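Glycerate kinase, putative (Thermotoga maritima, PDB 2B8N) catalyses the ATP-dependent phosphorylation of D-glycerate to 2-phosphoglycerate, a magnesium-dependent step in the breakdown of serine by way of 3-hydroxypyruvate. Local coordinates at residues L143-V148 and L177-G182; A100-P105 and G137-E142; I283-L288 and L319-E324. All coordinates share one frame; numbering follows the deposited sequence.

Interaction 1: L143-V148 and L177-G182; sequences LPLEGV and LSQVKG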
ATOM      1  N   LEU A 143     -12.593  16.200  -6.539  1.00 28.27           N
ATOM      2  CA  LEU A 143     -13.261  17.456  -6.913  1.00 28.59           C
ATOM      3  C   LEU A 143     -14.765  17.200  -6.752  1.00 28.09           C
ATOM      4  O   LEU A 143     -15.332  16.464  -7.555  1.00 28.16           O
ATOM      5  CB  LEU A 143     -12.924  17.815  -8.362  1.00 27.95           C
ATOM      6  CG  LEU A 143     -13.648  18.999  -9.033  1.00 28.83           C
ATOM      7  CD1 LEU A 143     -13.044  20.325  -8.623  1.00 29.48           C
ATOM      8  CD2 LEU A 143     -13.636  18.884 -10.543  1.00 27.97           C
ATOM      9  N   PRO A 144     -15.395  17.717  -5.675  1.00 27.58           N
ATOM     10  CA  PRO A 144     -16.850  17.465  -5.455  1.00 27.28           C
ATOM     11  C   PRO A 144     -17.752  17.819  -6.643  1.00 28.57           C
ATOM     12  O   PRO A 144     -17.372  18.649  -7.493  1.00 28.04           O
ATOM     13  CB  PRO A 144     -17.203  18.376  -4.262  1.00 27.41           C
ATOM     14  CG  PRO A 144     -15.901  18.697  -3.595  1.00 27.90           C
ATOM     15  CD  PRO A 144     -14.778  18.484  -4.577  1.00 26.83           C
ATOM     16  N   LEU A 145     -18.937  17.207  -6.692  1.00 28.71           N
ATOM     17  CA  LEU A 145     -19.956  17.600  -7.676  1.00 28.38           C
ATOM     18  C   LEU A 145     -20.434  19.023  -7.374  1.00 28.96           C
ATOM     19  O   LEU A 145     -20.492  19.417  -6.208  1.00 28.08           O
ATOM     20  CB  LEU A 145     -21.150  16.647  -7.658  1.00 27.96           C
ATOM     21  CG  LEU A 145     -20.935  15.140  -7.909  1.00 30.35           C
ATOM     22  CD1 LEU A 145     -22.093  14.329  -7.315  1.00 29.45           C
ATOM     23  CD2 LEU A 145     -20.807  14.825  -9.377  1.00 27.26           C
ATOM     24  N   GLU A 146     -20.768  19.777  -8.426  1.00 29.39           N
ATOM     25  CA  GLU A 146     -21.273  21.149  -8.298  1.00 30.60           C
ATOM     26  C   GLU A 146     -22.317  21.269  -7.207  1.00 29.85           C
ATOM     27  O   GLU A 146     -23.324  20.577  -7.235  1.00 30.28           O
ATOM     28  CB  GLU A 146     -21.900  21.641  -9.612  1.00 30.10           C
ATOM     29  CG  GLU A 146     -21.033  22.555 -10.473  1.00 31.22           C
ATOM     30  CD  GLU A 146     -21.892  23.477 -11.352  1.00 37.54           C
ATOM     31  OE1 GLU A 146     -22.928  23.013 -11.867  1.00 51.35           O
ATOM     32  OE2 GLU A 146     -21.560  24.672 -11.520  1.00 53.02           O
ATOM     33  N   GLY A 147     -22.081  22.171  -6.256  1.00 30.09           N
ATOM     34  CA  GLY A 147     -22.998  22.399  -5.146  1.00 29.25           C
ATOM     35  C   GLY A 147     -22.738  21.558  -3.908  1.00 29.14           C
ATOM     36  O   GLY A 147     -23.525  21.594  -2.960  1.00 30.46           O
ATOM     37  N   VAL A 148     -21.653  20.790  -3.909  1.00 27.82           N
ATOM     38  CA  VAL A 148     -21.212  20.065  -2.719  1.00 26.47           C
ATOM     39  C   VAL A 148     -19.850  20.639  -2.348  1.00 26.67           C
ATOM     40  O   VAL A 148     -19.024  20.901  -3.223  1.00 28.88           O
ATOM     41  CB  VAL A 148     -21.137  18.538  -2.954  1.00 25.12           C
ATOM     42  CG1 VAL A 148     -20.612  17.806  -1.700  1.00 25.24           C
ATOM     43  CG2 VAL A 148     -22.471  18.010  -3.315  1.00 24.42           C
ATOM     44  N   LEU A 177     -20.520  11.452  -4.396  1.00 28.12           N
ATOM     45  CA  LEU A 177     -20.289  12.879  -4.127  1.00 27.66           C
ATOM     46  C   LEU A 177     -19.177  13.512  -4.986  1.00 27.75           C
ATOM     47  O   LEU A 177     -18.802  14.657  -4.756  1.00 28.33           O
ATOM     48  CB  LEU A 177     -19.943  13.060  -2.635  1.00 28.22           C
ATOM     49  CG  LEU A 177     -21.059  12.748  -1.617  1.00 27.71           C
ATOM     50  CD1 LEU A 177     -20.559  12.896  -0.207  1.00 26.04           C
ATOM     51  CD2 LEU A 177     -22.253  13.646  -1.826  1.00 27.04           C
ATOM     52  N   SER A 178     -18.682  12.788  -5.991  1.00 27.07           N
ATOM     53  CA  SER A 178     -17.391  13.081  -6.624  1.00 25.29           C
ATOM     54  C   SER A 178     -17.424  13.117  -8.152  1.00 25.25           C
ATOM     55  O   SER A 178     -18.190  12.423  -8.776  1.00 25.80           O
ATOM     56  CB  SER A 178     -16.383  12.031  -6.169  1.00 24.22           C
ATOM     57  OG  SER A 178     -15.142  12.192  -6.811  1.00 24.41           O
ATOM     58  N   GLN A 179     -16.573  13.940  -8.748  1.00 25.84           N
ATOM     59  CA  GLN A 179     -16.481  14.028 -10.198  1.00 27.01           C
ATOM     60  C   GLN A 179     -15.467  13.013 -10.773  1.00 29.75           C
ATOM     61  O   GLN A 179     -15.372  12.859 -11.993  1.00 31.23           O
ATOM     62  CB  GLN A 179     -16.082  15.448 -10.632  1.00 27.08           C
ATOM     63  CG  GLN A 179     -17.140  16.505 -10.354  1.00 27.28           C
ATOM     64  CD  GLN A 179     -16.865  17.857 -11.029  1.00 28.52           C
ATOM     65  OE1 GLN A 179     -16.582  17.939 -12.223  1.00 31.78           O
ATOM     66  NE2 GLN A 179     -16.980  18.922 -10.261  1.00 28.70           N
ATOM     67  N   VAL A 180     -14.707  12.327  -9.908  1.00 29.94           N
ATOM     68  CA  VAL A 180     -13.648  11.426 -10.386  1.00 30.04           C
ATOM     69  C   VAL A 180     -13.703  10.004  -9.847  1.00 29.48           C
ATOM     70  O   VAL A 180     -13.269   9.068 -10.537  1.00 28.39           O
ATOM     71  CB  VAL A 180     -12.216  12.012 -10.170  1.00 28.99           C
ATOM     72  CG1 VAL A 180     -12.085  13.298 -10.889  1.00 32.25           C
ATOM     73  CG2 VAL A 180     -11.907  12.206  -8.726  1.00 31.53           C
ATOM     74  N   LYS A 181     -14.217   9.834  -8.631  1.00 28.47           N
ATOM     75  CA  LYS A 181     -14.334   8.494  -8.037  1.00 28.55           C
ATOM     76  C   LYS A 181     -15.469   7.744  -8.738  1.00 27.81           C
ATOM     77  O   LYS A 181     -16.216   8.313  -9.549  1.00 25.89           O
ATOM     78  CB  LYS A 181     -14.672   8.569  -6.539  1.00 29.53           C
ATOM     79  CG  LYS A 181     -13.900   9.589  -5.708  1.00 30.84           C
ATOM     80  CD  LYS A 181     -12.789   8.975  -4.925  1.00 33.61           C
ATOM     81  CE  LYS A 181     -11.981  10.004  -4.163  1.00 37.10           C
ATOM     82  NZ  LYS A 181     -12.715  10.296  -2.916  1.00 36.59           N
ATOM     83  N   GLY A 182     -15.616   6.470  -8.402  1.00 28.70           N
ATOM     84  CA  GLY A 182     -16.748   5.681  -8.891  1.00 27.50           C
ATOM     85  C   GLY A 182     -16.811   5.575 -10.396  1.00 26.30           C
ATOM     86  O   GLY A 182     -17.913   5.535 -10.964  1.00 25.44           O
TER

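Interaction 2: A100-P105 and G137-E142; sequences AGHPVP and GSSLFE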
ATOM      1  N   ALA A 100      -0.417  18.094  -3.083  1.00 28.32           N
ATOM      2  CA  ALA A 100      -1.725  18.374  -2.480  1.00 28.96           C
ATOM      3  C   ALA A 100      -1.942  17.618  -1.178  1.00 29.92           C
ATOM      4  O   ALA A 100      -1.073  16.842  -0.734  1.00 31.47           O
ATOM      5  CB  ALA A 100      -2.829  18.047  -3.457  1.00 28.18           C
ATOM      6  N   GLY A 101      -3.114  17.859  -0.578  1.00 29.28           N
ATOM      7  CA  GLY A 101      -3.458  17.357   0.754  1.00 28.75           C
ATOM      8  C   GLY A 101      -3.542  15.840   0.912  1.00 28.51           C
ATOM      9  O   GLY A 101      -4.167  15.140   0.108  1.00 27.71           O
ATOM     10  N   HIS A 102      -2.889  15.341   1.964  1.00 28.87           N
ATOM     11  CA  HIS A 102      -2.960  13.938   2.364  1.00 27.77           C
ATOM     12  C   HIS A 102      -2.515  13.838   3.820  1.00 27.00           C
ATOM     13  O   HIS A 102      -1.550  14.503   4.211  1.00 27.21           O
ATOM     14  CB  HIS A 102      -2.040  13.102   1.468  1.00 29.39           C
ATOM     15  CG  HIS A 102      -1.986  11.641   1.822  1.00 32.19           C
ATOM     16  ND1 HIS A 102      -1.044  11.116   2.690  1.00 32.67           N
ATOM     17  CD2 HIS A 102      -2.743  10.593   1.414  1.00 21.34           C
ATOM     18  CE1 HIS A 102      -1.236   9.813   2.811  1.00 23.79           C
ATOM     19  NE2 HIS A 102      -2.261   9.472   2.051  1.00 27.53           N
ATOM     20  N   PRO A 103      -3.198  13.010   4.634  1.00 26.42           N
ATOM     21  CA  PRO A 103      -4.308  12.094   4.352  1.00 27.06           C
ATOM     22  C   PRO A 103      -5.682  12.703   4.127  1.00 26.29           C
ATOM     23  O   PRO A 103      -6.626  11.945   3.922  1.00 24.21           O
ATOM     24  CB  PRO A 103      -4.350  11.226   5.612  1.00 27.57           C
ATOM     25  CG  PRO A 103      -3.872  12.101   6.681  1.00 25.12           C
ATOM     26  CD  PRO A 103      -2.793  12.926   6.048  1.00 26.44           C
ATOM     27  N   VAL A 104      -5.797  14.032   4.164  1.00 26.86           N
ATOM     28  CA  VAL A 104      -7.085  14.738   3.992  1.00 26.85           C
ATOM     29  C   VAL A 104      -7.001  15.685   2.794  1.00 27.54           C
ATOM     30  O   VAL A 104      -6.023  16.404   2.652  1.00 28.54           O
ATOM     31  CB  VAL A 104      -7.444  15.550   5.259  1.00 27.07           C
ATOM     32  CG1 VAL A 104      -8.730  16.359   5.070  1.00 29.24           C
ATOM     33  CG2 VAL A 104      -7.591  14.614   6.471  1.00 27.78           C
ATOM     34  N   PRO A 105      -8.021  15.688   1.914  1.00 27.98           N
ATOM     35  CA  PRO A 105      -7.923  16.550   0.735  1.00 27.78           C
ATOM     36  C   PRO A 105      -8.058  18.024   1.101  1.00 27.05           C
ATOM     37  O   PRO A 105      -8.780  18.335   2.031  1.00 27.10           O
ATOM     38  CB  PRO A 105      -9.108  16.094  -0.124  1.00 28.34           C
ATOM     39  CG  PRO A 105     -10.081  15.551   0.830  1.00 27.58           C
ATOM     40  CD  PRO A 105      -9.284  14.928   1.931  1.00 27.82           C
ATOM     41  N   GLY A 137      -4.486   8.236  -3.229  1.00 25.83           N
ATOM     42  CA  GLY A 137      -5.358   8.767  -4.276  1.00 26.21           C
ATOM     43  C   GLY A 137      -6.777   9.181  -3.883  1.00 26.84           C
ATOM     44  O   GLY A 137      -7.390   9.983  -4.561  1.00 27.48           O
ATOM     45  N   SER A 138      -7.327   8.648  -2.803  1.00 27.00           N
ATOM     46  CA  SER A 138      -8.616   9.153  -2.355  1.00 27.65           C
ATOM     47  C   SER A 138      -8.498  10.585  -1.893  1.00 28.63           C
ATOM     48  O   SER A 138      -9.399  11.386  -2.127  1.00 30.47           O
ATOM     49  CB  SER A 138      -9.193   8.299  -1.242  1.00 26.08           C
ATOM     50  OG  SER A 138      -9.433   7.013  -1.749  1.00 29.86           O
ATOM     51  N   SER A 139      -7.383  10.897  -1.226  1.00 29.34           N
ATOM     52  CA  SER A 139      -7.104  12.249  -0.738  1.00 28.81           C
ATOM     53  C   SER A 139      -6.553  13.168  -1.820  1.00 28.82           C
ATOM     54  O   SER A 139      -6.900  14.344  -1.853  1.00 29.01           O
ATOM     55  CB  SER A 139      -6.096  12.193   0.402  1.00 27.82           C
ATOM     56  OG  SER A 139      -6.088  13.411   1.120  1.00 28.69           O
ATOM     57  N   LEU A 140      -5.688  12.626  -2.683  1.00 28.45           N
ATOM     58  CA  LEU A 140      -4.914  13.429  -3.646  1.00 28.68           C
ATOM     59  C   LEU A 140      -5.650  13.676  -4.970  1.00 29.64           C
ATOM     60  O   LEU A 140      -5.237  14.532  -5.745  1.00 31.03           O
ATOM     61  CB  LEU A 140      -3.567  12.768  -3.938  1.00 28.25           C
ATOM     62  CG  LEU A 140      -2.469  12.718  -2.868  1.00 27.12           C
ATOM     63  CD1 LEU A 140      -1.439  11.664  -3.253  1.00 24.95           C
ATOM     64  CD2 LEU A 140      -1.800  14.073  -2.692  1.00 25.05           C
ATOM     65  N   PHE A 141      -6.725  12.924  -5.218  1.00 29.24           N
ATOM     66  CA  PHE A 141      -7.512  13.015  -6.439  1.00 28.25           C
ATOM     67  C   PHE A 141      -8.962  13.196  -6.047  1.00 29.37           C
ATOM     68  O   PHE A 141      -9.592  12.240  -5.604  1.00 31.08           O
ATOM     69  CB  PHE A 141      -7.349  11.708  -7.232  1.00 28.07           C
ATOM     70  CG  PHE A 141      -7.638  11.829  -8.708  1.00 27.53           C
ATOM     71  CD1 PHE A 141      -7.236  12.947  -9.440  1.00 28.33           C
ATOM     72  CD2 PHE A 141      -8.251  10.790  -9.376  1.00 27.64           C
ATOM     73  CE1 PHE A 141      -7.507  13.041 -10.783  1.00 30.50           C
ATOM     74  CE2 PHE A 141      -8.502  10.864 -10.732  1.00 23.03           C
ATOM     75  CZ  PHE A 141      -8.139  11.988 -11.435  1.00 30.18           C
ATOM     76  N   GLU A 142      -9.481  14.422  -6.159  1.00 29.11           N
ATOM     77  CA  GLU A 142     -10.856  14.724  -5.722  1.00 27.45           C
ATOM     78  C   GLU A 142     -11.321  16.120  -6.163  1.00 27.63           C
ATOM     79  O   GLU A 142     -10.556  17.082  -6.160  1.00 26.78           O
ATOM     80  CB  GLU A 142     -10.982  14.584  -4.190  1.00 26.14           C
ATOM     81  CG  GLU A 142     -12.402  14.737  -3.628  1.00 25.21           C
ATOM     82  CD  GLU A 142     -13.375  13.690  -4.158  1.00 31.72           C
ATOM     83  OE1 GLU A 142     -13.911  13.860  -5.278  1.00 37.07           O
ATOM     84  OE2 GLU A 142     -13.606  12.691  -3.457  1.00 26.15           O
TER

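Interaction 3: I283-L288 and L319-E324; sequences IITTSL and LIFGGE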
ATOM      1  N   ILE A 283       6.153 -19.826  -0.392  1.00 25.63           N
ATOM      2  CA  ILE A 283       5.244 -18.821   0.093  1.00 26.41           C
ATOM      3  C   ILE A 283       4.092 -19.493   0.794  1.00 27.07           C
ATOM      4  O   ILE A 283       3.316 -20.222   0.161  1.00 30.13           O
ATOM      5  CB  ILE A 283       4.669 -18.005  -1.082  1.00 25.71           C
ATOM      6  CG1 ILE A 283       5.787 -17.210  -1.766  1.00 27.36           C
ATOM      7  CG2 ILE A 283       3.572 -17.060  -0.585  1.00 24.62           C
ATOM      8  CD1 ILE A 283       5.386 -16.571  -3.096  1.00 28.96           C
ATOM      9  N   ILE A 284       3.941 -19.229   2.086  1.00 29.32           N
ATOM     10  CA  ILE A 284       2.855 -19.826   2.889  1.00 27.81           C
ATOM     11  C   ILE A 284       1.539 -19.068   2.741  1.00 28.62           C
ATOM     12  O   ILE A 284       0.461 -19.664   2.670  1.00 28.77           O
ATOM     13  CB  ILE A 284       3.224 -19.874   4.349  1.00 26.32           C
ATOM     14  CG1 ILE A 284       4.519 -20.674   4.541  1.00 29.44           C
ATOM     15  CG2 ILE A 284       2.103 -20.496   5.151  1.00 31.21           C
ATOM     16  CD1 ILE A 284       4.468 -22.075   3.952  1.00 29.34           C
ATOM     17  N   THR A 285       1.615 -17.747   2.713  1.00 29.66           N
ATOM     18  CA  THR A 285       0.447 -16.951   2.364  1.00 29.34           C
ATOM     19  C   THR A 285       0.843 -15.545   2.024  1.00 29.73           C
ATOM     20  O   THR A 285       1.859 -15.059   2.527  1.00 29.52           O
ATOM     21  CB  THR A 285      -0.581 -16.903   3.522  1.00 30.07           C
ATOM     22  OG1 THR A 285      -1.758 -16.202   3.086  1.00 25.95           O
ATOM     23  CG2 THR A 285       0.040 -16.227   4.762  1.00 24.06           C
ATOM     24  N   THR A 286       0.030 -14.910   1.166  1.00 29.17           N
ATOM     25  CA  THR A 286       0.174 -13.494   0.818  1.00 28.91           C
ATOM     26  C   THR A 286      -1.064 -12.683   1.272  1.00 29.50           C
ATOM     27  O   THR A 286      -1.185 -11.494   0.938  1.00 30.09           O
ATOM     28  CB  THR A 286       0.387 -13.285  -0.705  1.00 28.30           C
ATOM     29  OG1 THR A 286      -0.785 -13.676  -1.420  1.00 28.60           O
ATOM     30  CG2 THR A 286       1.561 -14.086  -1.223  1.00 28.90           C
ATOM     31  N   SER A 287      -1.962 -13.316   2.035  1.00 27.78           N
ATOM     32  CA  SER A 287      -3.160 -12.649   2.557  1.00 27.16           C
ATOM     33  C   SER A 287      -3.203 -12.573   4.098  1.00 26.46           C
ATOM     34  O   SER A 287      -4.276 -12.596   4.708  1.00 26.60           O
ATOM     35  CB  SER A 287      -4.412 -13.328   2.019  1.00 24.85           C
ATOM     36  OG  SER A 287      -4.347 -14.726   2.219  1.00 32.75           O
ATOM     37  N   LEU A 288      -2.041 -12.405   4.719  1.00 25.95           N
ATOM     38  CA  LEU A 288      -1.946 -12.332   6.181  1.00 26.75           C
ATOM     39  C   LEU A 288      -2.632 -11.071   6.698  1.00 27.43           C
ATOM     40  O   LEU A 288      -2.374  -9.974   6.210  1.00 28.59           O
ATOM     41  CB  LEU A 288      -0.481 -12.334   6.585  1.00 25.42           C
ATOM     42  CG  LEU A 288      -0.096 -12.958   7.911  1.00 26.61           C
ATOM     43  CD1 LEU A 288      -0.484 -14.427   8.020  1.00 27.27           C
ATOM     44  CD2 LEU A 288       1.411 -12.796   8.030  1.00 30.72           C
ATOM     45  N   LEU A 319      10.771 -19.747   4.592  1.00 26.17           N
ATOM     46  CA  LEU A 319       9.325 -19.590   4.617  1.00 26.76           C
ATOM     47  C   LEU A 319       9.005 -18.134   4.350  1.00 28.36           C
ATOM     48  O   LEU A 319       9.531 -17.268   5.042  1.00 29.25           O
ATOM     49  CB  LEU A 319       8.794 -19.971   5.999  1.00 27.47           C
ATOM     50  CG  LEU A 319       9.053 -21.389   6.505  1.00 23.85           C
ATOM     51  CD1 LEU A 319       8.705 -21.433   7.941  1.00 20.61           C
ATOM     52  CD2 LEU A 319       8.229 -22.414   5.748  1.00 25.34           C
ATOM     53  N   ILE A 320       8.120 -17.858   3.386  1.00 29.33           N
ATOM     54  CA  ILE A 320       7.778 -16.456   3.027  1.00 29.42           C
ATOM     55  C   ILE A 320       6.312 -16.095   3.338  1.00 29.73           C
ATOM     56  O   ILE A 320       5.374 -16.817   2.960  1.00 29.80           O
ATOM     57  CB  ILE A 320       8.089 -16.142   1.517  1.00 31.70           C
ATOM     58  CG1 ILE A 320       9.599 -16.232   1.229  1.00 28.00           C
ATOM     59  CG2 ILE A 320       7.555 -14.729   1.102  1.00 30.90           C
ATOM     60  CD1 ILE A 320       9.985 -17.417   0.436  1.00 31.81           C
ATOM     61  N   PHE A 321       6.133 -14.955   4.014  1.00 29.01           N
ATOM     62  CA  PHE A 321       4.799 -14.427   4.361  1.00 28.04           C
ATOM     63  C   PHE A 321       4.629 -12.955   3.958  1.00 26.83           C
ATOM     64  O   PHE A 321       5.546 -12.133   4.069  1.00 25.33           O
ATOM     65  CB  PHE A 321       4.539 -14.572   5.860  1.00 28.27           C
ATOM     66  CG  PHE A 321       4.851 -15.949   6.412  1.00 27.07           C
ATOM     67  CD1 PHE A 321       6.134 -16.291   6.755  1.00 24.18           C
ATOM     68  CD2 PHE A 321       3.843 -16.885   6.616  1.00 27.44           C
ATOM     69  CE1 PHE A 321       6.421 -17.548   7.292  1.00 30.12           C
ATOM     70  CE2 PHE A 321       4.132 -18.153   7.136  1.00 23.45           C
ATOM     71  CZ  PHE A 321       5.413 -18.481   7.470  1.00 23.58           C
ATOM     72  N   GLY A 322       3.435 -12.642   3.468  1.00 27.80           N
ATOM     73  CA  GLY A 322       3.072 -11.281   3.104  1.00 26.90           C
ATOM     74  C   GLY A 322       1.666 -10.981   3.572  1.00 25.75           C
ATOM     75  O   GLY A 322       0.841 -11.881   3.667  1.00 24.58           O
ATOM     76  N   GLY A 323       1.403  -9.715   3.859  1.00 25.36           N
ATOM     77  CA  GLY A 323       0.064  -9.277   4.202  1.00 25.46           C
ATOM     78  C   GLY A 323       0.040  -7.947   4.903  1.00 26.18           C
ATOM     79  O   GLY A 323       0.913  -7.107   4.700  1.00 27.87           O
ATOM     80  N   GLU A 324      -0.959  -7.752   5.747  1.00 27.70           N
ATOM     81  CA  GLU A 324      -1.065  -6.517   6.533  1.00 28.78           C
ATOM     82  C   GLU A 324      -1.694  -6.824   7.910  1.00 28.31           C
ATOM     83  O   GLU A 324      -2.920  -6.843   8.065  1.00 27.53           O
ATOM     84  CB  GLU A 324      -1.872  -5.483   5.735  1.00 27.01           C
ATOM     85  CG  GLU A 324      -1.966  -4.113   6.347  1.00 29.77           C
ATOM     86  CD  GLU A 324      -3.019  -3.221   5.663  1.00 31.75           C
ATOM     87  OE1 GLU A 324      -4.101  -3.723   5.254  1.00 37.04           O
ATOM     88  OE2 GLU A 324      -2.772  -2.004   5.556  1.00 38.27           O
TER

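Interaction 1: L143-V148 and L177-G182
Gln179 reaches across to Leu143 and Pro144 and grips their two consecutive carbonyl groups, one with its backbone and one with its side chain. Its backbone N donates to Leu143 O at 3.1 Å. With CG anti to its own carbonyl carbon (chi1 -67°) and the chain extended beyond, its amide is carried forward until NE2 lies 2.8 Å from Pro144 O. That bond is nearly straight (172° at the hydrogen) and lies in the amide plane, though NE2 stands tilted from the carbonyl plane of Pro144. Leu143 closes one face of the same amide: its CD2 lies over the flat group, 3.4 Å from Gln179 CD. The NE2 bond and the methyl lying over one face together limit how the amide can turn, while its OE1 has a weak bond to Arg188.

Next to this grip Pro144 and Ser178 form a single beta bridge, and Leu145 N donates to Leu177 O at 3.2 Å. The branch of Leu145 folds back over the peptide between Leu177 and Ser178, CD2 coming within 3.6 Å of Ser178 O. Pointing away from the partner loop, the side chain of Ser178 accepts through OG from the backbone N of Val180 and of Lys181, an ST turn and an ST motif together, and is probably hydrogen-bonded to Glu142 as well.

The far end is looser. A type II turn from Leu145 to Val148 swings the exposed Glu146 and Gly147 clear, the carboxylate heading outward, and Val148 CG1 just grazes Leu177 CD2 at 4.5 Å.

Around the paired loops, helix 107-120 packs on Leu143, helix 238-244 on Leu145, Val148 and Leu177, and helix 150-162 on Pro144, Val148 and Leu177.

Interaction 2: A100-P105 and G137-E142
Pro105 and Ser139 bring the two backbones closest, CA to CA 4.6 Å, while Ala100 and Leu140 at the other end stand 6.0 Å apart. Segment 100-105 curls beside the short helix 137-140, around the side chain of Ser139, its bend shaped by the cis peptide bond between His102 and Pro103. Ser139 OG, anti to the backbone N (chi1 -164°), points into the loop and donates to Gly101 O at 2.8 Å, coming from above the carbonyl plane. Peptide atoms of Pro103, Val104 and Pro105 also crowd round Ser139 OG, but without the geometry of further hydrogen bonds.

Both segments follow strands of one parallel sheet, 96-100 at its edge and 128-133 deeper within it, and the strand order 3-2-1-4-5-6 is that of a Rossmann-like alpha/beta domain. The contact therefore ties a loop to a short helix, both following the C-terminal ends of strands, the side where such domains commonly place their active sites.

Carbon atoms complete the join around the serine. Pro105 CB rests 3.3 Å from Ser139 O, and His102 CD2 meets Ser139 CB obliquely at 3.9 Å, while ND1 of that ring is hydrogen-bonded to Lys84. Leu140 brings CD2 against the start of the loop, 3.5 Å from Ala100 O and 4.2 Å from Ala100 CB; its other neighbours include Val57 of strand 52-57.

Interaction 3: I283-L288 and L319-E324
Leu288 O receives Glu324 N at 2.7 Å, the shortest polar bond between the two segments, and Gly323 CA adds a CA-H...O contact to the same oxygen. A side chain on Gly323 would run into that carbonyl, and the backbone there suits only a residue without CB. Further back, Gly322 N donates to Thr285 O and Gly322 O accepts from Leu288 N, while Ile284 N reaches Ile320 O at 2.9 Å. Between Ile284 N and Leu288 N the first segment advances four residues while the second advances two, from Ile320 to Gly322, so the pairing is irregular where the chain turns a corner at Thr286. There Thr285 OG1 accepts from Ser287 N at 3.1 Å, an ST turn that folds the corner.

Strands 280-285 and 317-323 run parallel and adjacent, joined by helix 292-309: a beta-alpha-beta crossover at the edge of a mixed sheet. The axes of strands 283-285 and 319-323 diverge by 36°.

Phe321 faces that crossover helix. With CG anti to its carbonyl carbon (chi1 -48°), the ring lies alongside Ile284, whose CB sits 3.4 Å from CE2, and the methyl CG2 of Thr285 meets the ring edge. An alanine here would probably open a gap beside Ile284 and leave it and Ile299 of the helix without their shared aromatic neighbour. On the opposite face Ile283 CG1 packs on Ile320 CB at 4.1 Å, both covered by Cys267 of helix 263-276.

In the fold
Interactions 1 and 2 adjoin in the fold and touch directly: Glu142, closing segment 137-142, forms a salt bridge to Lys181, and helices 107-120 and 150-162 pack on both. Interaction 3 lies on the other side of the chain's centre, its nearest atoms about 12 Å from interaction 2 and about 18 Å from interaction 1, and is covered by helices 263-276 and 292-309. All three are partly buried, but interaction 1 is the most peripheral. It joins two loops among helices by an amide grip, whereas interaction 2 seats one serine hydroxyl of a short helix inside a loop. Interaction 3 pairs sheet strands, with backbone bonds along the join and apolar side chains on both faces.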